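Local coordinates for protein tannase (Fusobacterium nucleatum subsp. nucleatum ATCC 25586, PDB 6YQ4) that probably hydrolyses the ester bonds of gallotannins, detoxifying them, and carries a bound magnesium ion, at residues L8-P12 with L148-P154. Coordinates in Å, arbitrary orientation, origin at the centre of the assembly. Residues are numbered along the deposited sequence.
Sequences LKFNP and LNDEVMP. With MG (magnesium ion), chain E.
L8–P12, extended from K9 to N11, runs alongside L148–P154; the CA atoms of F10 and N149 lie 6.1 Å apart, those of P12 and M153 6.9 Å. N149 (chi1 m, chi2 -74°), just past a helix end, bridges the L8–P12 backbone with its carboxamide: ND2 donates to L8 O (3.1 Å), and also to Y145 O, while OD1 accepts from F10 N (2.7 Å). F10 (chi1 t, chi2 84°) points toward the turn. M153, t at chi1 and chi2 but m at chi3, lays CE over one F10 ring face, 3.7 Å from the centroid (CH-pi), with SD at 4.6 Å (Met-aromatic). V152 (chi1 p) places CG1 at the ring edge and CG2 3.8 Å from P12 CG. A backbone hydrogen bond from M153 N to N149 O (2.9 Å) closes the turn, which chelates magnesium through D150 O (2.5 Å), D150 OD2 (2.4 Å) and M153 O (2.3 Å), with G155 O. In this probable alpha/beta-hydrolase fold the turn links helix 134-148, whose Y145 meets F10, to strand 160-163; I51 of strand 48-54 backs M153.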
loop_
_atom_site.group_PDB
_atom_site.type_symbol
_atom_site.label_atom_id
_atom_site.label_comp_id
_atom_site.label_asym_id
_atom_site.label_seq_id
_atom_site.Cartn_x
_atom_site.Cartn_y
_atom_site.Cartn_z
ATOM N N LEU A 8 -7.009 -3.377 -28.202
ATOM C CA LEU A 8 -7.216 -3.677 -26.789
ATOM C C LEU A 8 -8.155 -4.841 -26.508
ATOM O O LEU A 8 -8.440 -5.101 -25.334
ATOM C CB LEU A 8 -7.746 -2.439 -26.056
ATOM C CG LEU A 8 -6.691 -1.403 -25.680
ATOM C CD1 LEU A 8 -7.217 -0.451 -24.621
ATOM C CD2 LEU A 8 -5.363 -2.077 -25.259
ATOM N N LYS A 9 -8.659 -5.547 -27.517
ATOM C CA LYS A 9 -9.578 -6.637 -27.220
ATOM C C LYS A 9 -8.811 -7.913 -26.897
ATOM O O LYS A 9 -7.765 -8.208 -27.482
ATOM C CB LYS A 9 -10.583 -6.873 -28.352
ATOM C CG LYS A 9 -11.959 -6.210 -28.042
ATOM C CD LYS A 9 -12.747 -6.978 -26.950
ATOM C CE LYS A 9 -14.205 -6.536 -26.779
ATOM N NZ LYS A 9 -14.409 -5.066 -26.864
ATOM N N PHE A 10 -9.353 -8.654 -25.944
ATOM C CA PHE A 10 -8.721 -9.839 -25.394
ATOM C C PHE A 10 -9.008 -11.042 -26.281
ATOM O O PHE A 10 -10.161 -11.307 -26.644
ATOM C CB PHE A 10 -9.252 -10.060 -23.980
ATOM C CG PHE A 10 -8.877 -11.367 -23.372
ATOM C CD1 PHE A 10 -7.654 -11.526 -22.745
ATOM C CD2 PHE A 10 -9.766 -12.430 -23.390
ATOM C CE1 PHE A 10 -7.312 -12.735 -22.161
ATOM C CE2 PHE A 10 -9.436 -13.632 -22.813
ATOM C CZ PHE A 10 -8.203 -13.789 -22.194
ATOM N N ASN A 11 -7.958 -11.779 -26.611
ATOM C CA ASN A 11 -8.078 -12.935 -27.481
ATOM C C ASN A 11 -8.017 -14.211 -26.655
ATOM O O ASN A 11 -6.924 -14.622 -26.243
ATOM C CB ASN A 11 -6.968 -12.918 -28.532
ATOM C CG ASN A 11 -7.281 -13.800 -29.695
ATOM O OD1 ASN A 11 -7.817 -14.893 -29.525
ATOM N ND2 ASN A 11 -6.976 -13.326 -30.896
ATOM N N PRO A 12 -9.143 -14.878 -26.391
ATOM C CA PRO A 12 -9.111 -16.109 -25.585
ATOM C C PRO A 12 -8.377 -17.258 -26.255
ATOM O O PRO A 12 -8.204 -18.310 -25.624
ATOM C CB PRO A 12 -10.606 -16.455 -25.395
ATOM C CG PRO A 12 -11.359 -15.214 -25.768
ATOM C CD PRO A 12 -10.510 -14.518 -26.799
ATOM N N LEU A 148 -13.615 -3.545 -20.176
ATOM C CA LEU A 148 -13.857 -3.551 -21.616
ATOM C C LEU A 148 -13.953 -4.963 -22.176
ATOM O O LEU A 148 -14.719 -5.209 -23.117
ATOM C CB LEU A 148 -12.752 -2.771 -22.326
ATOM C CG LEU A 148 -12.973 -2.559 -23.830
ATOM C CD1 LEU A 148 -13.046 -1.093 -24.206
ATOM C CD2 LEU A 148 -11.867 -3.230 -24.614
ATOM N N ASN A 149 -13.201 -5.906 -21.613
ATOM C CA ASN A 149 -13.159 -7.273 -22.115
ATOM C C ASN A 149 -13.923 -8.244 -21.241
ATOM O O ASN A 149 -13.700 -9.452 -21.353
ATOM C CB ASN A 149 -11.719 -7.763 -22.224
ATOM C CG ASN A 149 -10.954 -7.059 -23.284
ATOM O OD1 ASN A 149 -11.153 -7.304 -24.468
ATOM N ND2 ASN A 149 -10.056 -6.183 -22.876
ATOM N N ASP A 150 -14.780 -7.748 -20.345
ATOM C CA ASP A 150 -15.468 -8.642 -19.416
ATOM C C ASP A 150 -16.303 -9.676 -20.161
ATOM O O ASP A 150 -16.294 -10.862 -19.807
ATOM C CB ASP A 150 -16.340 -7.829 -18.453
ATOM C CG ASP A 150 -16.836 -8.651 -17.266
ATOM O OD1 ASP A 150 -17.762 -8.183 -16.563
ATOM O OD2 ASP A 150 -16.300 -9.758 -17.037
ATOM N N GLU A 151 -17.003 -9.253 -21.217
ATOM C CA GLU A 151 -17.972 -10.143 -21.846
ATOM C C GLU A 151 -17.291 -11.291 -22.566
ATOM O O GLU A 151 -17.881 -12.365 -22.714
ATOM C CB GLU A 151 -18.865 -9.361 -22.802
ATOM C CG GLU A 151 -19.782 -8.382 -22.060
ATOM C CD GLU A 151 -20.666 -7.562 -22.990
ATOM O OE1 GLU A 151 -20.509 -7.677 -24.231
ATOM O OE2 GLU A 151 -21.525 -6.810 -22.476
ATOM N N VAL A 152 -16.048 -11.110 -22.991
ATOM C CA VAL A 152 -15.356 -12.177 -23.688
ATOM C C VAL A 152 -14.335 -12.890 -22.799
ATOM O O VAL A 152 -13.944 -14.026 -23.113
ATOM C CB VAL A 152 -14.704 -11.622 -24.975
ATOM C CG1 VAL A 152 -13.578 -10.639 -24.641
ATOM C CG2 VAL A 152 -14.234 -12.753 -25.870
ATOM N N MET A 153 -13.924 -12.285 -21.692
ATOM C CA MET A 153 -12.937 -12.892 -20.802
ATOM C C MET A 153 -13.625 -13.639 -19.666
ATOM O O MET A 153 -14.595 -13.132 -19.089
ATOM C CB MET A 153 -11.998 -11.833 -20.217
ATOM C CG MET A 153 -10.926 -12.369 -19.248
ATOM S SD MET A 153 -9.792 -11.097 -18.604
ATOM C CE MET A 153 -9.503 -10.184 -20.118
ATOM N N PRO A 154 -13.167 -14.848 -19.341
ATOM C CA PRO A 154 -13.741 -15.559 -18.194
ATOM C C PRO A 154 -13.607 -14.750 -16.914
ATOM O O PRO A 154 -12.704 -13.920 -16.754
ATOM C CB PRO A 154 -12.922 -16.859 -18.137
ATOM C CG PRO A 154 -12.494 -17.092 -19.553
ATOM C CD PRO A 154 -12.270 -15.707 -20.139
HETATM MG MG MG E . -16.021 -12.097 -17.630
#